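Local coordinates for lipolytic protein G-D-S-L family (Chitinophaga pinensis, PDB 4Q7Q) that is of unknown function but probably hydrolyses ester bonds of lipid-like or acylated substrates, as a GDSL lipase/acylhydrolase of the SGNH hydrolase clan, at residues I11-T16 / G79-W84; N27-G32 / L232-L237; T128-N133 / R187-F192; E159-V164 / D177-P182; K196-G201 / V212-N217. All coordinates share one frame; numbering follows the deposited sequence.

How the interactions relate
The segment 11-16, at the end of strand 6-12, an inner strand of the parallel sheet, meets 79-84 in interaction 1. Before that loop closes, the chain passes 27-32, whose partner 232-237 comes 200 residues later, so interactions 1 and 2 cross. Everything else nests inside the long loop of interaction 2. Interaction 3 joins 128-133, after strand 123-127, to 187-192 and encloses interaction 4, where helix 157-171 meets the turn after strand 175-176. Interaction 5 follows interaction 3, at the tip of the 193-196/203-206 hairpin. Interaction 3 touches interactions 1, 2 and 4: T80 binds R132, G236 binds N133 and Q131 binds Y179. Interaction 5 lies far out, its centre about 30 Å from that of interaction 1.

Interaction 1: residues I11-T16 / G79-W84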
# COMPACT_ATOMS: atom_id res chain seq x y z
N ILE A 11 1.48 -10.66 0.73
CA ILE A 11 0.08 -10.39 1.02
C ILE A 11 -0.13 -8.89 0.94
O ILE A 11 0.66 -8.11 1.50
CB ILE A 11 -0.32 -10.92 2.41
CG1 ILE A 11 -0.14 -12.44 2.45
CG2 ILE A 11 -1.76 -10.52 2.79
CD1 ILE A 11 -0.31 -13.05 3.81
N GLY A 12 -1.18 -8.46 0.27
CA GLY A 12 -1.39 -7.03 0.15
C GLY A 12 -2.68 -6.65 -0.54
O GLY A 12 -3.58 -7.48 -0.72
N ASP A 13 -2.75 -5.37 -0.91
CA ASP A 13 -3.90 -4.80 -1.60
C ASP A 13 -3.50 -4.49 -3.06
O ASP A 13 -2.69 -5.21 -3.63
CB ASP A 13 -4.41 -3.56 -0.86
CG ASP A 13 -3.29 -2.58 -0.52
OD1 ASP A 13 -2.34 -2.43 -1.33
OD2 ASP A 13 -3.34 -1.96 0.57
N SER A 14 -4.04 -3.43 -3.64
CA SER A 14 -3.74 -3.12 -5.04
C SER A 14 -2.27 -2.83 -5.28
O SER A 14 -1.74 -3.14 -6.33
CB SER A 14 -4.57 -1.94 -5.54
OG SER A 14 -4.44 -0.84 -4.66
N ILE A 15 -1.60 -2.22 -4.31
CA ILE A 15 -0.19 -1.89 -4.48
C ILE A 15 0.64 -3.16 -4.75
O ILE A 15 1.62 -3.12 -5.50
CB ILE A 15 0.31 -1.05 -3.30
CG1 ILE A 15 -0.41 0.30 -3.32
CG2 ILE A 15 1.82 -0.86 -3.35
CD1 ILE A 15 -0.21 1.15 -2.08
N THR A 16 0.21 -4.28 -4.19
CA THR A 16 0.83 -5.58 -4.41
C THR A 16 0.26 -6.26 -5.65
O THR A 16 1.01 -6.74 -6.50
CB THR A 16 0.63 -6.47 -3.17
OG1 THR A 16 1.25 -5.83 -2.05
CG2 THR A 16 1.23 -7.86 -3.37
N GLY A 79 -3.55 -1.74 4.82
CA GLY A 79 -3.99 -0.72 5.72
C GLY A 79 -4.51 0.54 5.04
O GLY A 79 -5.38 1.23 5.57
N THR A 80 -4.00 0.83 3.85
CA THR A 80 -4.41 2.06 3.18
C THR A 80 -5.91 2.05 2.85
O THR A 80 -6.60 3.07 2.99
CB THR A 80 -3.53 2.38 1.94
OG1 THR A 80 -3.69 3.76 1.60
CG2 THR A 80 -3.87 1.50 0.74
N ASN A 81 -6.44 0.89 2.48
CA ASN A 81 -7.87 0.81 2.20
C ASN A 81 -8.71 0.82 3.47
O ASN A 81 -9.82 1.35 3.47
CB ASN A 81 -8.20 -0.39 1.32
CG ASN A 81 -7.57 -0.27 -0.05
OD1 ASN A 81 -7.48 0.83 -0.60
ND2 ASN A 81 -7.12 -1.39 -0.60
N ASP A 82 -8.18 0.24 4.55
CA ASP A 82 -8.82 0.32 5.85
C ASP A 82 -9.00 1.77 6.27
O ASP A 82 -10.05 2.16 6.75
CB ASP A 82 -7.99 -0.39 6.92
CG ASP A 82 -7.77 -1.85 6.61
OD1 ASP A 82 -7.02 -2.14 5.65
OD2 ASP A 82 -8.32 -2.70 7.34
N TRP A 83 -7.94 2.56 6.09
CA TRP A 83 -8.01 3.99 6.39
C TRP A 83 -9.10 4.68 5.57
O TRP A 83 -9.94 5.41 6.12
CB TRP A 83 -6.66 4.67 6.16
CG TRP A 83 -6.77 6.17 6.22
CD1 TRP A 83 -6.87 6.95 7.34
CD2 TRP A 83 -6.80 7.07 5.10
NE1 TRP A 83 -6.96 8.28 6.98
CE2 TRP A 83 -6.92 8.38 5.61
CE3 TRP A 83 -6.74 6.90 3.71
CZ2 TRP A 83 -6.98 9.51 4.80
CZ3 TRP A 83 -6.80 8.02 2.90
CH2 TRP A 83 -6.92 9.31 3.45
N TRP A 84 -9.09 4.47 4.26
CA TRP A 84 -10.06 5.15 3.42
C TRP A 84 -11.49 4.75 3.77
O TRP A 84 -12.42 5.56 3.70
CB TRP A 84 -9.79 4.93 1.92
CG TRP A 84 -10.79 5.65 1.09
CD1 TRP A 84 -11.75 5.10 0.29
CD2 TRP A 84 -11.01 7.07 1.07
NE1 TRP A 84 -12.53 6.09 -0.27
CE2 TRP A 84 -12.10 7.31 0.20
CE3 TRP A 84 -10.38 8.16 1.68
CZ2 TRP A 84 -12.57 8.59 -0.07
CZ3 TRP A 84 -10.86 9.44 1.42
CH2 TRP A 84 -11.94 9.64 0.55
O HOH W 1 -5.29 -2.07 2.40
O HOH W 2 -1.62 -0.39 2.52
O HOH W 3 -6.38 -1.38 -3.08
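D13 and the N-terminal turn of helix 80-85 touch at two points. The methyl CG2 of T80 lies 3.5 Å from D13 OD2, the two side chains crossing at about a right angle, and N81 ND2 reaches 3.5 Å from D13 CB with the amide and carboxylate planes 58° apart. The other carboxylate oxygen is turned back onto its own chain: with CG set between the backbone N and the carbonyl carbon (chi1 49°), OD1 caps helix 14-17 by accepting from I15 N at 3.1 Å. Around these close points the interface is wet. One water donates to D13 OD2 at 2.7 Å and accepts from G79 N and N81 N; a second donates to OD2 and accepts from T80 N. A third lies 2.6 Å from both S14 OG and N81 ND2, an amide also bonded to W54 O. With an alanine in place of D13, the cap on I15 would probably be lost and the two waters on the G79-N81 amides left without their acceptor. S14 is bonded to H238, consistent with the nucleophile of a Ser-His-Asp triad, and the position of N81 is consistent with the oxyanion-hole asparagine of SGNH hydrolases. Strand 6-12 runs between strands 44-50 and 73-77, I15 packs on F77, and W83 carries helix 80-85 onto F160 of helix 157-171.

Interaction 2: residues N27-G32 / L232-L237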
# COMPACT_ATOMS: atom_id res chain seq x y z
N ASN A 27 -0.67 1.03 -18.13
CA ASN A 27 0.72 0.85 -18.56
C ASN A 27 1.64 2.01 -18.18
O ASN A 27 2.66 2.23 -18.83
CB ASN A 27 0.79 0.54 -20.06
CG ASN A 27 -0.00 -0.69 -20.42
OD1 ASN A 27 0.31 -1.80 -19.97
ND2 ASN A 27 -1.04 -0.51 -21.23
N ARG A 28 1.28 2.73 -17.12
CA ARG A 28 2.13 3.78 -16.58
C ARG A 28 3.31 3.18 -15.82
O ARG A 28 4.32 3.85 -15.60
CB ARG A 28 1.34 4.68 -15.63
CG ARG A 28 0.19 5.44 -16.28
CD ARG A 28 0.40 6.94 -16.25
NE ARG A 28 -0.65 7.63 -16.99
CZ ARG A 28 -1.43 8.58 -16.50
NH1 ARG A 28 -1.29 8.98 -15.24
NH2 ARG A 28 -2.36 9.14 -17.27
N VAL A 29 3.17 1.92 -15.42
CA VAL A 29 4.20 1.22 -14.66
C VAL A 29 4.75 0.05 -15.47
O VAL A 29 3.99 -0.67 -16.11
CB VAL A 29 3.62 0.69 -13.33
CG1 VAL A 29 4.65 -0.14 -12.56
CG2 VAL A 29 3.09 1.84 -12.49
N SER A 30 6.06 -0.15 -15.43
CA SER A 30 6.68 -1.26 -16.16
C SER A 30 7.18 -2.39 -15.25
O SER A 30 7.29 -3.53 -15.67
CB SER A 30 7.80 -0.76 -17.08
OG SER A 30 8.88 -0.25 -16.33
N LYS A 31 7.47 -2.06 -13.99
CA LYS A 31 7.91 -3.07 -13.03
C LYS A 31 7.39 -2.73 -11.64
O LYS A 31 7.66 -1.65 -11.12
CB LYS A 31 9.44 -3.20 -13.00
CG LYS A 31 10.08 -3.83 -14.24
CD LYS A 31 11.60 -3.95 -14.06
CE LYS A 31 12.25 -4.50 -15.32
NZ LYS A 31 13.73 -4.68 -15.16
N GLY A 32 6.64 -3.65 -11.05
CA GLY A 32 6.12 -3.48 -9.70
C GLY A 32 7.14 -3.82 -8.64
O GLY A 32 8.27 -4.20 -8.96
N LEU A 232 6.08 9.82 -7.61
CA LEU A 232 6.16 8.58 -6.84
C LEU A 232 4.97 7.67 -7.10
O LEU A 232 5.05 6.46 -6.85
CB LEU A 232 6.25 8.86 -5.35
CG LEU A 232 7.54 9.50 -4.84
CD1 LEU A 232 7.40 9.75 -3.35
CD2 LEU A 232 8.72 8.58 -5.14
N THR A 233 3.87 8.26 -7.56
CA THR A 233 2.66 7.53 -7.95
C THR A 233 2.23 7.98 -9.34
O THR A 233 2.69 9.02 -9.84
CB THR A 233 1.47 7.80 -7.00
OG1 THR A 233 1.00 9.15 -7.15
CG2 THR A 233 1.85 7.51 -5.55
N TYR A 234 1.34 7.22 -9.97
CA TYR A 234 0.81 7.61 -11.27
C TYR A 234 -0.62 8.14 -11.16
O TYR A 234 -1.17 8.65 -12.13
CB TYR A 234 0.91 6.45 -12.30
CG TYR A 234 0.09 5.23 -11.93
CD1 TYR A 234 -1.27 5.16 -12.23
CD2 TYR A 234 0.67 4.15 -11.28
CE1 TYR A 234 -2.04 4.06 -11.88
CE2 TYR A 234 -0.09 3.04 -10.94
CZ TYR A 234 -1.44 3.00 -11.24
OH TYR A 234 -2.20 1.90 -10.89
N ASP A 235 -1.22 8.03 -9.97
CA ASP A 235 -2.61 8.42 -9.78
C ASP A 235 -2.88 8.98 -8.38
O ASP A 235 -4.04 9.07 -7.96
CB ASP A 235 -3.55 7.23 -10.04
CG ASP A 235 -3.31 6.07 -9.08
OD1 ASP A 235 -2.51 6.23 -8.13
OD2 ASP A 235 -3.95 5.01 -9.26
N GLY A 236 -1.83 9.33 -7.65
CA GLY A 236 -1.98 9.84 -6.30
C GLY A 236 -1.72 8.80 -5.24
O GLY A 236 -1.34 9.13 -4.11
N LEU A 237 -1.91 7.53 -5.59
CA LEU A 237 -1.94 6.45 -4.61
C LEU A 237 -1.01 5.29 -4.97
O LEU A 237 -0.21 4.84 -4.14
CB LEU A 237 -3.38 5.94 -4.47
CG LEU A 237 -3.66 4.64 -3.69
CD1 LEU A 237 -3.21 4.71 -2.24
CD2 LEU A 237 -5.14 4.29 -3.78
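R28 and V29 close on the side chain of Y234 from the loop before helix 33-40. V29 CG2 comes obliquely to the phenol ring, 3.6 Å from Y234 CD2 and 3.7 Å from Y234 CE2, the two side chains crossing at about a right angle. R28 lays its aliphatic root against the other end of the tyrosine side chain, CB lying 3.8 Å from Y234 CB and 3.9 Å from Y234 CG. A bend in the arginine at chi2 (-116°) then carries the chain past Y234 CB toward the Y234 backbone, where Y234 O sits near the guanidinium plane, 3.1 Å from NH1; the guanidinium and ring planes are 84° apart. Its clear bond from NH1 goes to Y225 O. Further out, D241 OD1 takes the amides of S30 and K31, T25 OG1 takes that of V29, and the V29 side chain also rests on D241 and N244 of helix 241-257. Across the contact, T233 OG1 accepts from G236 N in an ST motif and bonds M189 O, while D235 OD1 accepts from L237 N at 2.9 Å in an Asx turn. D235 OD2 binds H238 ND1, as the acid of a triad with S14 probably would. Chemically the contact is mainly apolar, carbon against carbon; NH1 of the guanidinium faces backbone carbonyl oxygens, and no ion pair joins the two segments.

Interaction 3: residues T128-N133 / R187-F192; sequences TPMQRN and RNMVKF
The flat peptide group of Q131 has the end of M189 near its oxygen: CE lies 3.4 Å and SE 3.6 Å from Q131 O. ND2 of the N133 amide bonds L186 O and, weakly, a water that also accepts from V190 N at 2.9 Å. This is a loop-to-loop contact of the SGNH hydrolase fold, joining the segment after strand 123-127 to the one leading into strand 193-196. Both M130 and M189 are present as selenomethionine, so atom SE replaces sulfur. M189 is bent at chi2 (-66°), a fold that turns SE and CE back toward the peptide while its base, CB, rests 3.8 Å from N133 CB. Backbone bonds from N133 to G236 and from M189 to T233 fasten both segments to the loop that carries D235 of the probable triad. M130 comes from the opposing segment and meets M189 tip to tip, its CE 3.9 Å from M189 SE.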
# COMPACT_ATOMS: atom_id res chain seq x y z
N THR A 128 4.36 -0.77 6.41
CA THR A 128 3.38 0.28 6.69
C THR A 128 2.80 0.87 5.42
O THR A 128 3.45 0.87 4.37
CB THR A 128 3.97 1.45 7.51
OG1 THR A 128 4.92 2.15 6.70
CG2 THR A 128 4.63 0.95 8.79
N PRO A 129 1.57 1.39 5.49
CA PRO A 129 1.06 2.07 4.30
C PRO A 129 1.95 3.25 3.91
O PRO A 129 2.53 3.93 4.75
CB PRO A 129 -0.31 2.58 4.75
CG PRO A 129 -0.72 1.67 5.84
CD PRO A 129 0.55 1.28 6.55
N MSE A 130 2.06 3.47 2.61
CA MSE A 130 2.71 4.66 2.10
C MSE A 130 1.76 5.84 2.23
O MSE A 130 0.54 5.67 2.21
CB MSE A 130 3.08 4.45 0.63
CG MSE A 130 3.97 5.54 0.06
SE MSE A 130 4.74 5.11 -1.69
CE MSE A 130 3.17 5.51 -2.78
N GLN A 131 2.31 7.04 2.36
CA GLN A 131 1.46 8.22 2.25
C GLN A 131 0.81 8.24 0.87
O GLN A 131 1.28 7.60 -0.08
CB GLN A 131 2.26 9.49 2.53
CG GLN A 131 2.73 9.53 3.97
CD GLN A 131 3.41 10.83 4.35
OE1 GLN A 131 2.86 11.92 4.15
NE2 GLN A 131 4.60 10.72 4.91
N ARG A 132 -0.29 8.95 0.76
CA ARG A 132 -1.03 9.01 -0.49
C ARG A 132 -1.58 10.40 -0.69
O ARG A 132 -2.06 11.04 0.26
CB ARG A 132 -2.17 7.99 -0.48
CG ARG A 132 -3.03 8.00 0.77
CD ARG A 132 -4.01 6.85 0.80
NE ARG A 132 -5.12 7.03 -0.14
CZ ARG A 132 -6.08 6.13 -0.34
NH1 ARG A 132 -6.06 4.98 0.32
NH2 ARG A 132 -7.05 6.39 -1.20
N ASN A 133 -1.50 10.90 -1.91
CA ASN A 133 -2.16 12.17 -2.19
C ASN A 133 -3.54 11.90 -2.77
O ASN A 133 -4.02 10.77 -2.70
CB ASN A 133 -1.31 13.08 -3.08
CG ASN A 133 -1.40 14.52 -2.65
OD1 ASN A 133 -2.50 15.01 -2.38
ND2 ASN A 133 -0.27 15.20 -2.56
N ARG A 187 4.40 15.71 -1.16
CA ARG A 187 4.74 16.65 -2.22
C ARG A 187 5.29 15.93 -3.45
O ARG A 187 5.30 16.49 -4.55
CB ARG A 187 5.74 17.70 -1.71
CG ARG A 187 7.15 17.17 -1.49
CD ARG A 187 8.05 18.22 -0.83
NE ARG A 187 7.81 18.32 0.60
CZ ARG A 187 8.49 17.65 1.53
NH1 ARG A 187 9.48 16.84 1.17
NH2 ARG A 187 8.19 17.79 2.81
N ASN A 188 5.75 14.70 -3.27
CA ASN A 188 6.36 13.95 -4.36
C ASN A 188 5.47 12.87 -4.94
O ASN A 188 5.92 12.10 -5.78
CB ASN A 188 7.70 13.35 -3.93
CG ASN A 188 8.81 14.37 -3.93
OD1 ASN A 188 8.85 15.24 -4.79
ND2 ASN A 188 9.71 14.27 -2.96
N MSE A 189 4.22 12.80 -4.50
CA MSE A 189 3.32 11.78 -5.03
C MSE A 189 2.97 12.03 -6.50
O MSE A 189 3.06 11.12 -7.32
CB MSE A 189 2.05 11.69 -4.18
CG MSE A 189 2.33 11.23 -2.76
SE MSE A 189 2.97 9.39 -2.74
CE MSE A 189 3.99 9.40 -1.07
N VAL A 190 2.58 13.26 -6.82
CA VAL A 190 2.26 13.64 -8.20
C VAL A 190 2.80 15.03 -8.49
O VAL A 190 2.94 15.84 -7.58
CB VAL A 190 0.73 13.63 -8.46
CG1 VAL A 190 0.16 12.22 -8.38
CG2 VAL A 190 0.00 14.58 -7.49
N LYS A 191 3.14 15.30 -9.75
CA LYS A 191 3.69 16.61 -10.12
C LYS A 191 2.64 17.72 -10.10
O LYS A 191 2.94 18.86 -9.75
CB LYS A 191 4.33 16.55 -11.52
CG LYS A 191 5.48 15.57 -11.67
CD LYS A 191 6.69 16.00 -10.88
CE LYS A 191 7.89 15.10 -11.17
NZ LYS A 191 8.36 15.24 -12.58
N PHE A 192 1.42 17.38 -10.50
CA PHE A 192 0.34 18.35 -10.55
C PHE A 192 -0.97 17.63 -10.78
O PHE A 192 -0.99 16.44 -11.11
CB PHE A 192 0.55 19.38 -11.67
CG PHE A 192 0.62 18.78 -13.05
CD1 PHE A 192 1.84 18.40 -13.59
CD2 PHE A 192 -0.54 18.58 -13.80
CE1 PHE A 192 1.91 17.84 -14.86
CE2 PHE A 192 -0.47 18.03 -15.07
CZ PHE A 192 0.76 17.65 -15.59
O HOH W 4 1.98 15.36 -4.85

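Interaction 4: residues E159-V164 / D177-P182; sequences EFANAV and DLYHHP
A161 and N162 of helix 157-171 meet Y179 and H180 at the type I turn L178-H181, which follows the edge strand 175-176 and is fixed by an Asx motif at D177. The tight point is carbon on carbon: A161 CB lies 3.5 Å from Y179 CB and 3.8 Å from Y179 CG, just where the ring begins. Nearer the surface, N162 brings its carbonyl oxygen to the edge of the H180 imidazole, OD1 standing 3.6 Å from CE1, with amide and ring almost coplanar (8° apart). That ring is held from several directions. ND1 donates to D177 OD2 at 2.8 Å, on the syn side of the carboxylate, and NE2 bonds E158 OE2; Y179 CD1 sits 3.6 Å above the imidazole plane, over its centre. The tyrosine reaches that place because its CG is anti to the backbone N (chi1 -169°). D177 OD1 meanwhile accepts the H180 amide at 3.1 Å, from above the carboxylate plane, and bonds T128 OG1. Carboxylates at both nitrogens would be expected to stabilise a protonated imidazole. Q131 NE2 and T128 OG1 bond the backbone of Y179 and tie the turn to the loop after strand 123-127. Such a junction, a helix resting on the Asx-closed turn that leaves the edge strand of the parallel sheet, belongs to the three-layer alpha/beta/alpha fold of SGNH hydrolases.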
# COMPACT_ATOMS: atom_id res chain seq x y z
N GLU A 159 -1.91 6.86 11.85
CA GLU A 159 -2.32 5.95 12.93
C GLU A 159 -2.24 4.49 12.49
O GLU A 159 -1.94 3.61 13.30
CB GLU A 159 -3.74 6.24 13.37
CG GLU A 159 -3.90 7.53 14.11
CD GLU A 159 -5.34 7.77 14.47
OE1 GLU A 159 -5.88 6.99 15.28
OE2 GLU A 159 -5.93 8.73 13.94
N PHE A 160 -2.54 4.25 11.22
CA PHE A 160 -2.47 2.90 10.66
C PHE A 160 -1.02 2.44 10.56
O PHE A 160 -0.69 1.31 10.90
CB PHE A 160 -3.18 2.86 9.30
CG PHE A 160 -4.67 3.00 9.40
CD1 PHE A 160 -5.25 4.23 9.71
CD2 PHE A 160 -5.51 1.90 9.23
CE1 PHE A 160 -6.62 4.36 9.83
CE2 PHE A 160 -6.88 2.03 9.35
CZ PHE A 160 -7.44 3.26 9.65
N ALA A 161 -0.14 3.33 10.10
CA ALA A 161 1.28 3.01 10.09
C ALA A 161 1.78 2.72 11.50
O ALA A 161 2.55 1.79 11.71
CB ALA A 161 2.07 4.15 9.47
N ASN A 162 1.32 3.51 12.46
CA ASN A 162 1.77 3.34 13.84
C ASN A 162 1.30 2.02 14.44
O ASN A 162 2.03 1.37 15.20
CB ASN A 162 1.37 4.53 14.71
CG ASN A 162 2.14 5.80 14.36
OD1 ASN A 162 3.18 5.75 13.70
ND2 ASN A 162 1.65 6.95 14.81
N ALA A 163 0.08 1.60 14.09
CA ALA A 163 -0.41 0.30 14.52
C ALA A 163 0.49 -0.83 14.00
O ALA A 163 0.85 -1.75 14.74
CB ALA A 163 -1.84 0.09 14.07
N VAL A 164 0.84 -0.77 12.72
CA VAL A 164 1.72 -1.78 12.13
C VAL A 164 3.08 -1.78 12.85
O VAL A 164 3.61 -2.83 13.19
CB VAL A 164 1.91 -1.54 10.62
CG1 VAL A 164 2.98 -2.48 10.06
CG2 VAL A 164 0.56 -1.71 9.88
N ASP A 177 9.03 0.69 7.11
CA ASP A 177 8.23 1.88 7.39
C ASP A 177 8.20 2.80 6.17
O ASP A 177 9.01 3.72 6.06
CB ASP A 177 8.76 2.64 8.61
CG ASP A 177 7.78 3.67 9.14
OD1 ASP A 177 6.77 3.95 8.46
OD2 ASP A 177 8.01 4.20 10.25
N LEU A 178 7.27 2.55 5.26
CA LEU A 178 7.12 3.44 4.11
C LEU A 178 6.52 4.79 4.51
O LEU A 178 6.85 5.81 3.91
CB LEU A 178 6.25 2.81 3.02
CG LEU A 178 6.73 1.46 2.48
CD1 LEU A 178 5.75 0.97 1.45
CD2 LEU A 178 8.14 1.59 1.91
N TYR A 179 5.64 4.79 5.50
CA TYR A 179 4.96 6.02 5.89
C TYR A 179 5.97 7.10 6.26
O TYR A 179 5.84 8.25 5.84
CB TYR A 179 3.97 5.80 7.05
CG TYR A 179 3.11 7.02 7.22
CD1 TYR A 179 3.58 8.13 7.91
CD2 TYR A 179 1.85 7.10 6.64
CE1 TYR A 179 2.84 9.27 8.03
CE2 TYR A 179 1.08 8.25 6.77
CZ TYR A 179 1.59 9.33 7.47
OH TYR A 179 0.87 10.49 7.60
N HIS A 180 6.98 6.73 7.03
CA HIS A 180 7.97 7.69 7.48
C HIS A 180 9.26 7.69 6.66
O HIS A 180 10.25 8.30 7.05
CB HIS A 180 8.28 7.49 8.97
CG HIS A 180 7.08 7.63 9.86
ND1 HIS A 180 6.42 6.54 10.39
CD2 HIS A 180 6.42 8.72 10.30
CE1 HIS A 180 5.40 6.96 11.13
NE2 HIS A 180 5.38 8.27 11.09
N HIS A 181 9.23 7.02 5.52
CA HIS A 181 10.38 7.00 4.62
C HIS A 181 10.68 8.41 4.13
O HIS A 181 9.81 9.08 3.60
CB HIS A 181 10.10 6.06 3.44
CG HIS A 181 11.32 5.70 2.65
ND1 HIS A 181 12.07 6.63 1.96
CD2 HIS A 181 11.92 4.51 2.44
CE1 HIS A 181 13.08 6.03 1.37
NE2 HIS A 181 13.01 4.74 1.64
N PRO A 182 11.93 8.88 4.31
CA PRO A 182 12.24 10.27 3.98
C PRO A 182 12.04 10.64 2.50
O PRO A 182 11.91 11.82 2.18
CB PRO A 182 13.72 10.42 4.38
CG PRO A 182 14.24 9.02 4.45
CD PRO A 182 13.09 8.16 4.87

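Interaction 5: residues K196-G201 / V212-N217; sequences KNPKNG and VNIPFN
I214 and P215 pack against P198. The I214 side chain has CG1 beside the backbone N (chi1 -52°), an arrangement that swings CG2 anti to that nitrogen and toward the other segment, where it lies 3.6 Å from K196 O and 4.1 Å from P198 CD. The two proline rings, both puckered C-gamma exo, cross obliquely, with P198 CG 3.9 Å from P215 CD. N197 shapes the turn that carries P198: its OD1 accepts from K199 N at 2.9 Å, the donor above the carbonyl plane, while N197 O takes the amides of both N200 and G201. K196 stretches away in a fully extended chain to N220 OD1. A water sits between K196 O (2.6 Å) and P215 O (2.7 Å), though other acceptors compete for its protons. I214 also rests on L195 and Y206, one from each strand of the hairpin. The arrangement is that of a beta hairpin, 193-196 with 203-206, whose connecting loop carries an Asx turn and is covered on one side by a following loop.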
# COMPACT_ATOMS: atom_id res chain seq x y z
N LYS A 196 -9.62 22.45 -14.21
CA LYS A 196 -10.20 23.70 -14.64
C LYS A 196 -10.09 24.75 -13.55
O LYS A 196 -10.35 24.48 -12.37
CB LYS A 196 -11.66 23.51 -15.05
CG LYS A 196 -11.84 22.74 -16.35
CD LYS A 196 -13.28 22.74 -16.80
CE LYS A 196 -13.43 22.02 -18.12
NZ LYS A 196 -14.84 22.01 -18.58
N ASN A 197 -9.69 25.95 -13.94
CA ASN A 197 -9.65 27.11 -13.07
C ASN A 197 -11.08 27.61 -12.88
O ASN A 197 -11.72 27.98 -13.85
CB ASN A 197 -8.76 28.17 -13.72
CG ASN A 197 -8.62 29.43 -12.89
OD1 ASN A 197 -9.42 29.70 -12.00
ND2 ASN A 197 -7.61 30.22 -13.21
N PRO A 198 -11.58 27.63 -11.64
CA PRO A 198 -12.97 28.05 -11.42
C PRO A 198 -13.29 29.47 -11.89
O PRO A 198 -14.46 29.79 -12.09
CB PRO A 198 -13.12 27.96 -9.90
CG PRO A 198 -12.14 26.94 -9.49
CD PRO A 198 -10.97 27.09 -10.41
N LYS A 199 -12.28 30.31 -12.05
CA LYS A 199 -12.51 31.69 -12.45
C LYS A 199 -12.76 31.86 -13.94
O LYS A 199 -13.38 32.84 -14.36
CB LYS A 199 -11.36 32.60 -12.01
CG LYS A 199 -11.23 32.76 -10.51
CD LYS A 199 -10.28 33.91 -10.18
CE LYS A 199 -10.12 34.10 -8.69
NZ LYS A 199 -9.20 35.24 -8.39
N ASN A 200 -12.30 30.91 -14.75
CA ASN A 200 -12.40 31.07 -16.20
C ASN A 200 -12.67 29.80 -17.00
O ASN A 200 -12.87 29.87 -18.21
CB ASN A 200 -11.16 31.80 -16.73
CG ASN A 200 -9.87 31.03 -16.49
OD1 ASN A 200 -9.89 29.81 -16.32
ND2 ASN A 200 -8.75 31.74 -16.47
N GLY A 201 -12.69 28.65 -16.33
CA GLY A 201 -12.98 27.40 -17.00
C GLY A 201 -11.85 26.82 -17.83
O GLY A 201 -12.03 25.83 -18.53
N VAL A 212 -5.26 21.10 -3.64
CA VAL A 212 -6.22 20.79 -2.59
C VAL A 212 -7.34 21.79 -2.56
O VAL A 212 -8.42 21.45 -2.18
CB VAL A 212 -5.57 20.71 -1.22
CG1 VAL A 212 -6.57 20.28 -0.17
CG2 VAL A 212 -4.45 19.72 -1.26
N ASN A 213 -7.09 22.99 -3.04
CA ASN A 213 -8.07 24.08 -3.02
C ASN A 213 -8.89 24.22 -4.30
O ASN A 213 -9.76 25.09 -4.38
CB ASN A 213 -7.37 25.41 -2.74
CG ASN A 213 -6.48 25.36 -1.53
OD1 ASN A 213 -5.28 25.64 -1.61
ND2 ASN A 213 -7.05 24.99 -0.39
N ILE A 214 -8.62 23.38 -5.29
CA ILE A 214 -9.31 23.49 -6.58
C ILE A 214 -10.24 22.30 -6.75
O ILE A 214 -9.81 21.15 -6.62
CB ILE A 214 -8.31 23.55 -7.76
CG1 ILE A 214 -7.25 24.63 -7.53
CG2 ILE A 214 -9.05 23.78 -9.07
CD1 ILE A 214 -7.81 26.04 -7.54
N PRO A 215 -11.53 22.56 -7.03
CA PRO A 215 -12.47 21.45 -7.19
C PRO A 215 -12.18 20.57 -8.40
O PRO A 215 -11.82 21.06 -9.47
CB PRO A 215 -13.82 22.16 -7.40
CG PRO A 215 -13.64 23.49 -6.80
CD PRO A 215 -12.21 23.86 -7.02
N PHE A 216 -12.32 19.26 -8.20
CA PHE A 216 -12.29 18.32 -9.31
C PHE A 216 -13.67 17.71 -9.50
O PHE A 216 -14.17 16.99 -8.63
CB PHE A 216 -11.26 17.21 -9.07
CG PHE A 216 -11.32 16.12 -10.10
CD1 PHE A 216 -11.06 16.39 -11.44
CD2 PHE A 216 -11.65 14.82 -9.74
CE1 PHE A 216 -11.13 15.39 -12.39
CE2 PHE A 216 -11.71 13.82 -10.69
CZ PHE A 216 -11.46 14.10 -12.02
N ASN A 217 -14.29 18.02 -10.63
CA ASN A 217 -15.55 17.41 -11.01
C ASN A 217 -15.30 16.46 -12.17
O ASN A 217 -15.01 16.89 -13.28
CB ASN A 217 -16.55 18.50 -11.42
CG ASN A 217 -17.90 17.94 -11.82
OD1 ASN A 217 -18.19 16.75 -11.64
ND2 ASN A 217 -18.76 18.81 -12.36
O HOH W 5 -12.18 23.26 -11.01